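Local coordinates for ribosomal-protein-S5-alanine N-acetyltransferase (PDB 3IGR) that probably transfers an acetyl group from acetyl-CoA to the N-terminal alanine of ribosomal protein uS5, at residues E8-R13 with K110-R115; H43-F46 with G50-Q53; E60-K63 with A67-F70; A116-I121 with A149-V154; A159-Y164 with W169-L174. One frame throughout, in Å; residues are numbered along the deposited sequence.

Interaction 1: residues E8-R13 with K110-R115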
# COMPACT_ATOMS: atom_id res chain seq x y z
N GLU A 8 -9.01 -6.51 10.90
CA GLU A 8 -9.16 -7.96 10.90
C GLU A 8 -9.42 -8.47 12.31
O GLU A 8 -10.33 -7.97 12.97
CB GLU A 8 -7.98 -8.63 10.20
CG GLU A 8 -8.30 -8.97 8.75
CD GLU A 8 -7.11 -8.81 7.84
OE1 GLU A 8 -7.21 -9.22 6.66
OE2 GLU A 8 -6.08 -8.28 8.30
N HIS A 9 -8.65 -9.45 12.79
CA HIS A 9 -8.77 -9.91 14.18
C HIS A 9 -7.67 -9.37 15.11
O HIS A 9 -7.32 -9.98 16.13
CB HIS A 9 -8.90 -11.45 14.26
CG HIS A 9 -7.77 -12.19 13.61
ND1 HIS A 9 -7.78 -12.56 12.28
CD2 HIS A 9 -6.61 -12.67 14.13
CE1 HIS A 9 -6.66 -13.22 12.00
NE2 HIS A 9 -5.94 -13.30 13.10
N TYR A 10 -7.14 -8.20 14.76
CA TYR A 10 -6.06 -7.54 15.52
C TYR A 10 -6.47 -6.20 16.11
O TYR A 10 -7.38 -5.53 15.60
CB TYR A 10 -4.83 -7.34 14.62
CG TYR A 10 -4.36 -8.62 13.98
CD1 TYR A 10 -3.62 -9.55 14.71
CD2 TYR A 10 -4.69 -8.93 12.66
CE1 TYR A 10 -3.20 -10.74 14.14
CE2 TYR A 10 -4.26 -10.13 12.07
CZ TYR A 10 -3.52 -11.03 12.83
OH TYR A 10 -3.07 -12.22 12.29
N GLN A 11 -5.82 -5.83 17.21
CA GLN A 11 -5.99 -4.52 17.84
C GLN A 11 -4.62 -3.93 18.17
O GLN A 11 -3.77 -4.62 18.74
CB GLN A 11 -6.80 -4.64 19.14
CG GLN A 11 -6.88 -3.33 19.92
CD GLN A 11 -7.64 -3.44 21.22
OE1 GLN A 11 -7.93 -4.55 21.70
NE2 GLN A 11 -7.97 -2.30 21.82
N VAL A 12 -4.41 -2.68 17.78
CA VAL A 12 -3.19 -1.93 18.11
C VAL A 12 -3.62 -0.89 19.12
O VAL A 12 -4.54 -0.09 18.87
CB VAL A 12 -2.56 -1.23 16.88
CG1 VAL A 12 -1.20 -0.62 17.23
CG2 VAL A 12 -2.42 -2.22 15.73
N ARG A 13 -2.99 -0.90 20.29
CA ARG A 13 -3.38 -0.03 21.38
C ARG A 13 -2.17 0.23 22.22
O ARG A 13 -1.15 -0.44 22.07
CB ARG A 13 -4.51 -0.66 22.22
CG ARG A 13 -4.17 -2.00 22.87
CD ARG A 13 -5.09 -2.25 24.06
NE ARG A 13 -4.95 -3.59 24.64
CZ ARG A 13 -3.97 -3.97 25.46
NH1 ARG A 13 -3.00 -3.12 25.82
NH2 ARG A 13 -3.95 -5.21 25.93
N LYS A 110 1.99 -11.30 6.46
CA LYS A 110 0.57 -10.96 6.41
C LYS A 110 0.33 -9.46 6.39
O LYS A 110 -0.81 -9.03 6.49
CB LYS A 110 -0.17 -11.56 7.61
CG LYS A 110 -0.66 -12.99 7.43
CD LYS A 110 0.26 -13.96 8.09
CE LYS A 110 -0.45 -15.27 8.36
NZ LYS A 110 0.48 -16.28 8.90
N GLY A 111 1.40 -8.68 6.29
CA GLY A 111 1.31 -7.22 6.29
C GLY A 111 0.90 -6.63 7.63
O GLY A 111 0.48 -5.46 7.70
N ILE A 112 1.00 -7.41 8.70
CA ILE A 112 0.52 -6.93 10.00
C ILE A 112 1.39 -5.77 10.47
O ILE A 112 0.89 -4.79 11.02
CB ILE A 112 0.46 -8.06 11.06
CG1 ILE A 112 -0.60 -9.11 10.66
CG2 ILE A 112 0.17 -7.52 12.45
CD1 ILE A 112 -0.38 -10.45 11.30
N MSE A 113 2.70 -5.86 10.24
CA MSE A 113 3.63 -4.86 10.71
C MSE A 113 3.39 -3.53 9.99
O MSE A 113 3.35 -2.47 10.61
CB MSE A 113 5.07 -5.33 10.53
CG MSE A 113 6.08 -4.50 11.31
SE MSE A 113 6.21 -5.04 13.19
CE MSE A 113 4.56 -4.28 13.96
N ARG A 114 3.27 -3.60 8.67
CA ARG A 114 2.99 -2.43 7.84
C ARG A 114 1.73 -1.69 8.32
O ARG A 114 1.78 -0.47 8.53
CB ARG A 114 2.84 -2.84 6.38
CG ARG A 114 2.66 -1.67 5.43
CD ARG A 114 2.14 -2.13 4.08
NE ARG A 114 0.80 -2.70 4.16
CZ ARG A 114 0.48 -3.95 3.84
NH1 ARG A 114 1.41 -4.77 3.37
NH2 ARG A 114 -0.76 -4.36 3.95
N ARG A 115 0.63 -2.42 8.51
CA ARG A 115 -0.62 -1.81 9.00
C ARG A 115 -0.49 -1.21 10.39
O ARG A 115 -0.98 -0.11 10.63
CB ARG A 115 -1.80 -2.80 8.98
CG ARG A 115 -2.16 -3.39 7.63
CD ARG A 115 -3.50 -4.19 7.71
NE ARG A 115 -4.68 -3.31 7.80
CZ ARG A 115 -5.94 -3.69 7.56
NH1 ARG A 115 -6.22 -4.94 7.23
NH2 ARG A 115 -6.93 -2.81 7.64
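Two unlike contacts join the 8-13 segment to the start of helix 112-126: Tyr10 packs on Ile112, and Glu8 pairs with Arg115. The tip of the isoleucine does most of the touching. Its CD1 lies 3.5 Å from Tyr10 CZ, while Tyr10 OH comes within 3.4 Å of the same Ile112 CD1. Ile112 CG1 lies over one face of the phenol ring, and the two side chains cross at about a right angle. On the opposite face sits the imidazole of His9, so the ring is sandwiched between an aliphatic branch and an aromatic neighbour.

Farther out, Glu8 OE2 and Arg115 NH1 form a rather long salt bridge of 3.5 Å. The carboxylate and guanidinium planes stand 64° apart and OE2 alone reaches NH1, so this is no flat two-pronged pairing. A bend at chi3 (74°) turns the end of Arg115 from its helix toward Glu8. Arg115 NH1 also makes a weak hydrogen bond to Asn76 O of the second subunit, whose His78 packs on Glu8.

Behind this first shell, Arg115 N bonds to Gly111 O at 3.1 Å, closing the first helical turn after the Gly111 N-cap. In GNAT enzymes the loop entering this helix receives the pyrophosphate of acetyl-CoA, a role consistent with this segment. Chemically, the buried apolar pair joins strand to helix, whereas the peripheral charge pair also lies beside the second subunit.

Interaction 2: residues H43-F46 with G50-Q53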
# COMPACT_ATOMS: atom_id res chain seq x y z
N HIS A 43 18.07 -10.31 31.60
CA HIS A 43 17.12 -11.35 31.99
C HIS A 43 15.74 -10.77 32.31
O HIS A 43 14.72 -11.34 31.91
CB HIS A 43 17.65 -12.20 33.17
CG HIS A 43 16.73 -13.31 33.58
ND1 HIS A 43 16.23 -13.42 34.86
CD2 HIS A 43 16.20 -14.34 32.88
CE1 HIS A 43 15.44 -14.48 34.93
NE2 HIS A 43 15.41 -15.06 33.75
N ALA A 44 15.72 -9.65 33.04
CA ALA A 44 14.49 -8.99 33.49
C ALA A 44 13.54 -8.63 32.35
O ALA A 44 12.32 -8.56 32.54
CB ALA A 44 14.81 -7.75 34.33
N PHE A 45 14.11 -8.44 31.17
CA PHE A 45 13.36 -8.17 29.95
C PHE A 45 12.36 -9.26 29.58
O PHE A 45 11.39 -9.00 28.87
CB PHE A 45 14.35 -7.97 28.81
CG PHE A 45 13.75 -7.36 27.60
CD1 PHE A 45 13.54 -5.99 27.53
CD2 PHE A 45 13.41 -8.15 26.50
CE1 PHE A 45 12.97 -5.42 26.40
CE2 PHE A 45 12.86 -7.58 25.36
CZ PHE A 45 12.63 -6.22 25.31
N PHE A 46 12.61 -10.49 30.04
CA PHE A 46 11.81 -11.63 29.64
C PHE A 46 10.90 -12.16 30.77
O PHE A 46 10.26 -13.20 30.60
CB PHE A 46 12.69 -12.74 29.09
CG PHE A 46 13.60 -12.32 27.96
CD1 PHE A 46 13.12 -12.17 26.67
CD2 PHE A 46 14.96 -12.10 28.19
CE1 PHE A 46 13.97 -11.80 25.62
CE2 PHE A 46 15.81 -11.73 27.15
CZ PHE A 46 15.31 -11.58 25.87
N GLY A 50 9.91 -7.85 35.64
CA GLY A 50 10.72 -6.82 34.97
C GLY A 50 9.85 -5.82 34.23
O GLY A 50 10.13 -4.62 34.21
N TRP A 51 8.78 -6.32 33.63
CA TRP A 51 7.85 -5.46 32.90
C TRP A 51 6.94 -4.61 33.79
O TRP A 51 6.66 -3.47 33.46
CB TRP A 51 7.07 -6.25 31.86
CG TRP A 51 7.88 -6.37 30.61
CD1 TRP A 51 8.71 -7.39 30.27
CD2 TRP A 51 7.96 -5.42 29.55
NE1 TRP A 51 9.30 -7.14 29.06
CE2 TRP A 51 8.85 -5.94 28.59
CE3 TRP A 51 7.35 -4.18 29.31
CZ2 TRP A 51 9.16 -5.26 27.40
CZ3 TRP A 51 7.66 -3.50 28.11
CH2 TRP A 51 8.56 -4.05 27.18
N LYS A 52 6.51 -5.16 34.94
CA LYS A 52 5.75 -4.39 35.93
C LYS A 52 6.41 -3.02 36.12
O LYS A 52 5.76 -1.99 35.99
CB LYS A 52 5.67 -5.13 37.27
N GLN A 53 7.71 -3.04 36.41
CA GLN A 53 8.50 -1.83 36.64
C GLN A 53 8.58 -0.97 35.38
O GLN A 53 8.29 0.22 35.42
CB GLN A 53 9.92 -2.19 37.09
CG GLN A 53 9.99 -2.90 38.44
CD GLN A 53 9.49 -2.05 39.61
OE1 GLN A 53 8.95 -2.57 40.59
NE2 GLN A 53 9.66 -0.73 39.51
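Phe45 reaches Trp51 because its CG stands anti to the backbone N (chi1 -165°), which brings the end of a side chain that starts away from the helix back beside the indole. Trp51 swings its ring toward the same place through a CG beside its own backbone N, and the two side chains then run side by side, pointing the same way. An edge of the indole faces the phenyl ring in an edge-to-face pair, with the Phe45 ring and the five-membered ring of Trp51 inclined at 55° and their centroids 5.6 Å apart. The nearest carbons are Phe45 CE1 and Trp51 CZ2, at 3.9 Å.

The same indole is anchored by a polar bond. Trp51 NE1 donates to Phe45 O across 2.8 Å, with a bent N-H...O angle of 144°. The acceptor lies near the indole plane, although the N-H arrives from above the plane of the carbonyl. The indole N-H bond and the ring packing involve one residue pair, so together they restrict the rotation of the indole.

Beside the ring pair the backbones approach closely. Gly50, which has no side chain to intervene, brings its CA to 3.4 Å from Ala44 O in a CA-H...O contact. Thr47 OG1 bonds to both Ala44 O and Gly50 N, tying the 3-10 turn to the first turn of helix 48-63. In the wider fold, Phe45 meets Phe27 and Trp51 touches Ile23, so the pair packs against helix 20-29, while Arg54 of helix 48-63 adds a cation-pi contact to the indole.

Interaction 3: residues E60-K63 with A67-F70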
# COMPACT_ATOMS: atom_id res chain seq x y z
N GLU A 60 3.87 6.37 32.82
CA GLU A 60 4.21 7.73 33.21
C GLU A 60 4.58 8.59 32.00
O GLU A 60 4.15 9.74 31.88
CB GLU A 60 5.33 7.71 34.26
CG GLU A 60 5.45 8.96 35.13
CD GLU A 60 4.03 9.44 35.69
OE1 GLU A 60 3.45 8.57 36.56
OE2 GLU A 60 3.48 10.67 35.49
N LEU A 61 5.35 8.00 31.08
CA LEU A 61 5.71 8.69 29.86
C LEU A 61 4.48 8.96 28.99
O LEU A 61 4.39 10.04 28.39
CB LEU A 61 6.79 7.90 29.10
CG LEU A 61 8.14 7.67 29.80
CD1 LEU A 61 8.94 6.56 29.13
CD2 LEU A 61 8.97 8.95 29.90
N HIS A 62 3.54 8.02 28.95
CA HIS A 62 2.26 8.21 28.22
C HIS A 62 1.52 9.44 28.74
O HIS A 62 0.99 10.22 27.95
CB HIS A 62 1.32 6.99 28.30
CG HIS A 62 1.79 5.77 27.56
ND1 HIS A 62 1.32 4.50 27.83
CD2 HIS A 62 2.69 5.62 26.55
CE1 HIS A 62 1.90 3.63 27.03
NE2 HIS A 62 2.74 4.28 26.24
N LYS A 63 1.51 9.61 30.06
CA LYS A 63 0.76 10.68 30.72
C LYS A 63 1.22 12.07 30.29
O LYS A 63 0.40 12.96 30.07
CB LYS A 63 0.83 10.54 32.24
N ALA A 67 6.28 9.37 25.41
CA ALA A 67 6.57 8.10 24.76
C ALA A 67 5.29 7.31 24.55
O ALA A 67 4.34 7.46 25.32
CB ALA A 67 7.57 7.27 25.58
N PHE A 68 5.25 6.49 23.52
CA PHE A 68 4.03 5.78 23.15
C PHE A 68 4.45 4.38 22.73
O PHE A 68 5.05 4.16 21.66
CB PHE A 68 3.28 6.53 22.03
CG PHE A 68 2.98 7.98 22.38
CD1 PHE A 68 1.85 8.31 23.13
CD2 PHE A 68 3.85 8.99 22.00
CE1 PHE A 68 1.59 9.64 23.47
CE2 PHE A 68 3.59 10.33 22.35
CZ PHE A 68 2.47 10.65 23.08
N TYR A 69 4.20 3.43 23.62
CA TYR A 69 4.61 2.07 23.36
C TYR A 69 3.34 1.30 23.02
O TYR A 69 2.50 1.08 23.89
CB TYR A 69 5.32 1.48 24.58
CG TYR A 69 6.04 0.18 24.31
CD1 TYR A 69 7.43 0.12 24.34
CD2 TYR A 69 5.32 -0.99 24.02
CE1 TYR A 69 8.09 -1.07 24.09
CE2 TYR A 69 5.98 -2.18 23.77
CZ TYR A 69 7.37 -2.22 23.82
OH TYR A 69 8.03 -3.40 23.56
N PHE A 70 3.19 0.94 21.75
CA PHE A 70 2.01 0.20 21.31
C PHE A 70 2.26 -1.30 21.25
O PHE A 70 3.36 -1.74 20.91
CB PHE A 70 1.59 0.62 19.91
CG PHE A 70 1.02 2.01 19.82
CD1 PHE A 70 -0.36 2.21 19.90
CD2 PHE A 70 1.87 3.09 19.60
CE1 PHE A 70 -0.90 3.49 19.78
CE2 PHE A 70 1.35 4.39 19.49
CZ PHE A 70 -0.04 4.58 19.58
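His62 and Tyr69 form the tight part of this contact, a side chain from the last turn of a helix bonded to the backbone of the strand that follows. Tyr69 N donates to His62 NE2 at 3.1 Å, and the N-H...N angle of 176° is almost perfectly straight. The strand N-H lies in the imidazole plane, aimed at the ring nitrogen. With NE2 serving as acceptor, the ring proton is consistent with a place on ND1. The imidazole presents its edge to the strand, reaching it because CG stands anti to the carbonyl carbon of His62 (chi1 -69°). Its NE2 also approaches Phe68 CA to 3.7 Å and Tyr69 CB to 4.2 Å.

Looser packing lies beside the imidazole, where Leu61 meets the Ala67 methyl mainly by carbon contacts. Leu61 CB is 3.7 Å from Ala67 CB, and Leu61 CD1 lies 3.9 Å from that same methyl. This edge opens toward solvent: Leu61 is only partly covered, and the neighbouring Glu60 is exposed. Phe68 points the other way, into the core, where its ring meets Trp123 edge-to-face.

Tyr69 is bonded through its backbone to Ile15, and His62 touches Leu14 and Ile15, so the imidazole reaches from the end of helix 48-63 to strand 68-74 and to the end of its neighbour 10-14. Such a short turn is the helix-to-central-strand connection of the N-terminal GNAT half.

Interaction 4: residues A116-I121 with A149-V154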
# COMPACT_ATOMS: atom_id res chain seq x y z
N ALA A 116 0.15 -1.95 11.30
CA ALA A 116 0.35 -1.48 12.68
C ALA A 116 1.16 -0.18 12.74
O ALA A 116 0.79 0.76 13.46
CB ALA A 116 1.02 -2.58 13.55
N VAL A 117 2.24 -0.12 11.97
CA VAL A 117 3.12 1.05 11.94
C VAL A 117 2.43 2.21 11.21
O VAL A 117 2.53 3.35 11.65
CB VAL A 117 4.47 0.75 11.26
CG1 VAL A 117 5.31 2.02 11.13
CG2 VAL A 117 5.27 -0.31 12.04
N ASN A 118 1.75 1.92 10.09
CA ASN A 118 1.04 2.95 9.34
C ASN A 118 -0.00 3.69 10.16
O ASN A 118 -0.12 4.92 10.08
CB ASN A 118 0.34 2.37 8.11
CG ASN A 118 -0.07 3.44 7.12
OD1 ASN A 118 0.31 4.60 7.25
ND2 ASN A 118 -0.83 3.05 6.12
N VAL A 119 -0.77 2.93 10.93
CA VAL A 119 -1.91 3.51 11.62
C VAL A 119 -1.41 4.33 12.82
O VAL A 119 -1.96 5.39 13.11
CB VAL A 119 -2.96 2.44 11.98
CG1 VAL A 119 -2.53 1.58 13.19
CG2 VAL A 119 -4.31 3.08 12.15
N THR A 120 -0.35 3.86 13.45
CA THR A 120 0.25 4.61 14.56
C THR A 120 1.09 5.82 14.11
O THR A 120 1.07 6.84 14.79
CB THR A 120 1.04 3.69 15.49
OG1 THR A 120 2.06 3.01 14.75
CG2 THR A 120 0.11 2.68 16.12
N ILE A 121 1.82 5.73 13.00
CA ILE A 121 2.51 6.90 12.45
C ILE A 121 1.48 7.99 12.16
O ILE A 121 1.68 9.18 12.46
CB ILE A 121 3.30 6.61 11.14
CG1 ILE A 121 4.72 6.16 11.41
CG2 ILE A 121 3.57 7.87 10.36
CD1 ILE A 121 4.85 4.89 12.08
N ALA A 149 9.64 1.20 3.19
CA ALA A 149 9.41 1.65 1.82
C ALA A 149 7.91 1.78 1.55
O ALA A 149 7.46 2.76 0.93
CB ALA A 149 10.06 0.69 0.81
N ALA A 150 7.14 0.80 2.02
CA ALA A 150 5.70 0.77 1.74
C ALA A 150 4.97 1.94 2.41
O ALA A 150 3.90 2.37 1.96
CB ALA A 150 5.09 -0.56 2.16
N LEU A 151 5.57 2.46 3.49
CA LEU A 151 4.98 3.52 4.28
C LEU A 151 5.50 4.89 3.91
O LEU A 151 5.17 5.89 4.56
CB LEU A 151 5.21 3.22 5.77
CG LEU A 151 4.45 1.98 6.22
CD1 LEU A 151 4.68 1.75 7.70
CD2 LEU A 151 2.97 2.16 5.94
N GLY A 152 6.31 4.94 2.86
CA GLY A 152 6.83 6.19 2.34
C GLY A 152 7.96 6.85 3.11
O GLY A 152 8.15 8.05 2.97
N PHE A 153 8.69 6.09 3.94
CA PHE A 153 9.93 6.58 4.58
C PHE A 153 11.00 6.78 3.52
O PHE A 153 11.10 5.98 2.60
CB PHE A 153 10.44 5.61 5.64
CG PHE A 153 9.68 5.68 6.94
CD1 PHE A 153 8.38 5.19 7.04
CD2 PHE A 153 10.27 6.24 8.07
CE1 PHE A 153 7.67 5.25 8.24
CE2 PHE A 153 9.57 6.32 9.28
CZ PHE A 153 8.27 5.82 9.38
N VAL A 154 11.75 7.87 3.64
CA VAL A 154 12.75 8.23 2.64
C VAL A 154 14.13 8.01 3.25
O VAL A 154 14.40 8.49 4.37
CB VAL A 154 12.57 9.71 2.19
CG1 VAL A 154 13.71 10.17 1.23
CG2 VAL A 154 11.22 9.88 1.50
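Leu151 meets Val117 and Asn118 exactly where its own helix ends, and the polar bond that shapes this end runs from Gly152 N to Ala149 O at 3.1 Å. Phe153 N completes the Schellman motif by bonding to the carbonyl just before Ala149. Gly152 occupies the C-prime position with a positive phi of 77°, which turns the chain out of the helix. Leu151 O, meanwhile, bonds to Lys177 NZ.

The fork of Leu151 divides its contacts. One methyl, CD1, presses against Val117 CG1 at 3.5 Å, tighter than usual van der Waals contact. The other, CD2, lies 3.4 Å from Asn118 CB and 3.5 Å from Asn118 CG. CG of Leu151 stands anti to the carbonyl carbon (chi1 -67°), sending both branches toward helix 112-126. One turn further along that helix, Ile121 and Phe153 approach from opposite directions. Here Ile121 CG1 meets the ring edge at Phe153 CZ, 4.1 Å away.

Val117 and Ile121 also touch Val84 and Tyr86 of strand 79-90, whereas Phe153 rests on Thr175 and Lys177 of strand 168-178. The contact therefore joins helix 112-126 to the end of helix 142-150 and the turn leading into strand 154-162. It is van der Waals in kind, with CB and the amide of Asn118 lying against Leu151 CD2, while the Asn118 side chain also comes to about 3 Å from a bound sodium ion.

Interaction 5: residues A159-Y164 with W169-L174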
# COMPACT_ATOMS: atom_id res chain seq x y z
N ALA A 159 24.52 5.07 8.48
CA ALA A 159 25.42 5.18 9.61
C ALA A 159 26.20 3.88 9.77
O ALA A 159 25.64 2.85 10.16
CB ALA A 159 24.64 5.53 10.87
N LYS A 160 27.49 3.91 9.42
CA LYS A 160 28.32 2.73 9.59
C LYS A 160 28.45 2.38 11.08
O LYS A 160 28.51 3.28 11.93
CB LYS A 160 29.70 2.95 8.98
CG LYS A 160 29.66 3.17 7.46
CD LYS A 160 29.68 1.84 6.72
CE LYS A 160 29.39 2.02 5.23
NZ LYS A 160 30.53 2.69 4.53
N LYS A 161 28.49 1.07 11.38
CA LYS A 161 28.84 0.58 12.72
C LYS A 161 28.03 1.34 13.78
O LYS A 161 28.57 1.98 14.69
CB LYS A 161 30.35 0.71 12.94
CG LYS A 161 31.17 -0.10 11.89
CD LYS A 161 32.65 0.11 12.06
CE LYS A 161 33.45 -0.63 11.00
NZ LYS A 161 34.56 0.28 10.53
N TYR A 162 26.72 1.24 13.64
CA TYR A 162 25.81 2.13 14.31
C TYR A 162 25.39 1.62 15.69
O TYR A 162 25.48 2.36 16.67
CB TYR A 162 24.60 2.32 13.38
CG TYR A 162 23.60 3.33 13.85
CD1 TYR A 162 23.95 4.66 14.03
CD2 TYR A 162 22.28 2.96 14.06
CE1 TYR A 162 23.00 5.61 14.45
CE2 TYR A 162 21.32 3.88 14.47
CZ TYR A 162 21.69 5.20 14.67
OH TYR A 162 20.74 6.09 15.08
N LEU A 163 24.94 0.37 15.75
CA LEU A 163 24.46 -0.27 16.96
C LEU A 163 25.16 -1.60 17.17
O LEU A 163 25.46 -2.32 16.21
CB LEU A 163 22.97 -0.54 16.88
CG LEU A 163 22.05 0.55 17.39
CD1 LEU A 163 20.59 0.26 16.99
CD2 LEU A 163 22.22 0.60 18.91
N TYR A 164 25.41 -1.92 18.44
CA TYR A 164 26.16 -3.13 18.78
C TYR A 164 25.15 -4.24 18.98
O TYR A 164 24.32 -4.18 19.88
CB TYR A 164 26.99 -2.90 20.04
CG TYR A 164 28.09 -3.93 20.25
CD1 TYR A 164 29.30 -3.84 19.57
CD2 TYR A 164 27.89 -5.01 21.12
CE1 TYR A 164 30.32 -4.79 19.75
CE2 TYR A 164 28.90 -5.98 21.31
CZ TYR A 164 30.11 -5.86 20.63
OH TYR A 164 31.11 -6.79 20.83
N TRP A 169 29.33 -4.33 15.73
CA TRP A 169 28.71 -3.09 15.28
C TRP A 169 28.04 -3.30 13.93
O TRP A 169 28.66 -3.86 13.00
CB TRP A 169 29.75 -1.99 15.18
CG TRP A 169 30.28 -1.57 16.50
CD1 TRP A 169 31.52 -1.87 17.06
CD2 TRP A 169 29.59 -0.78 17.48
NE1 TRP A 169 31.62 -1.30 18.31
CE2 TRP A 169 30.45 -0.62 18.58
CE3 TRP A 169 28.31 -0.18 17.52
CZ2 TRP A 169 30.07 0.11 19.73
CZ3 TRP A 169 27.94 0.54 18.64
CH2 TRP A 169 28.82 0.68 19.74
N GLU A 170 26.78 -2.89 13.80
CA GLU A 170 26.05 -3.12 12.56
C GLU A 170 25.72 -1.80 11.86
O GLU A 170 25.23 -0.87 12.49
CB GLU A 170 24.77 -3.93 12.85
CG GLU A 170 25.03 -5.38 13.30
CD GLU A 170 25.34 -6.31 12.14
OE1 GLU A 170 25.26 -5.87 10.98
OE2 GLU A 170 25.65 -7.49 12.39
N ASP A 171 26.08 -1.71 10.59
CA ASP A 171 25.67 -0.61 9.73
C ASP A 171 24.13 -0.50 9.74
O ASP A 171 23.43 -1.51 9.86
CB ASP A 171 26.17 -0.85 8.28
CG ASP A 171 27.70 -0.86 8.13
OD1 ASP A 171 28.43 -0.57 9.11
OD2 ASP A 171 28.20 -1.12 7.02
N HIS A 172 23.60 0.73 9.67
CA HIS A 172 22.16 0.94 9.55
C HIS A 172 21.84 2.00 8.53
O HIS A 172 22.54 3.02 8.45
CB HIS A 172 21.56 1.44 10.87
CG HIS A 172 21.40 0.37 11.90
ND1 HIS A 172 20.19 0.07 12.47
CD2 HIS A 172 22.30 -0.45 12.48
CE1 HIS A 172 20.34 -0.89 13.37
NE2 HIS A 172 21.62 -1.22 13.40
N ILE A 173 20.78 1.76 7.77
CA ILE A 173 20.21 2.76 6.88
C ILE A 173 19.39 3.73 7.70
O ILE A 173 18.60 3.31 8.54
CB ILE A 173 19.32 2.12 5.78
CG1 ILE A 173 20.08 1.04 5.00
CG2 ILE A 173 18.76 3.18 4.85
CD1 ILE A 173 21.32 1.53 4.26
N LEU A 174 19.58 5.03 7.50
CA LEU A 174 18.77 6.02 8.21
C LEU A 174 17.64 6.46 7.30
O LEU A 174 17.86 6.80 6.13
CB LEU A 174 19.61 7.23 8.65
CG LEU A 174 20.97 6.93 9.31
CD1 LEU A 174 21.83 8.17 9.40
CD2 LEU A 174 20.76 6.31 10.68
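Tyr162 and Leu163 both direct their N-H groups at Glu170 O, the signature of a classic beta bulge. The bond from Tyr162 N is short, 2.8 Å, though it comes from above the carbonyl plane; that from Leu163 N is weak at 3.5 Å. Glu170 N returns a bond to Leu163 O. Before the bulge, the antiparallel pair Ala159 and His172 is joined by Ala159 N to His172 O (2.9 Å) and by His172 N to Ala159 O (3.0 Å). In between, Asp171 OD1 accepts Lys161 N at 2.8 Å on its anti side, a side-chain bond where the regular backbone ladder is interrupted. The Glu170 carboxylate looks elsewhere, to a salt bridge with Arg140.

Around this ladder, Tyr164 and Trp169 cross at about a right angle. Tyr164 turns its edge toward the indole face, ring planes 74° apart, while its CB makes a CH-pi contact 3.9 Å from the centroid of the six-membered ring. Tyr162 CD2 lies over one face of the His172 imidazole, 3.5 Å from His172 CG, and Leu163 CB approaches His172 NE2.

Neither His172 ring nitrogen has a partner in the model, although the contact buries both; this environment might well disfavour a charged imidazole. The hairpin of the C-terminal GNAT half thus absorbs a register shift of two residues by sharing one carbonyl and borrowing one carboxylate, while aromatic rings cover its exposed end.

How the interactions relate
Interactions 2 and 3 close first along the chain, both on helix 48-63 and nested within interaction 1; interactions 4 and 5 follow. Interactions 1 and 4 share helix 112-126, their centres 13 Å apart. Strands 10-14 and 68-74 are sheet neighbours, so interactions 1 and 3 touch through Val12 and Phe70. Trp51 meets Tyr69 between interactions 2 and 3. Interaction 5 lies about 28 Å from interaction 1 (centres), though its nearest atoms come within about 4 Å of interaction 4. Interactions 1 and 3 join helices to strands, interaction 2 braces the entry to helix 48-63, interaction 4 sets the end of helix 142-150 against helix 112-126, and interaction 5 builds the strand pairing of the C-terminal half.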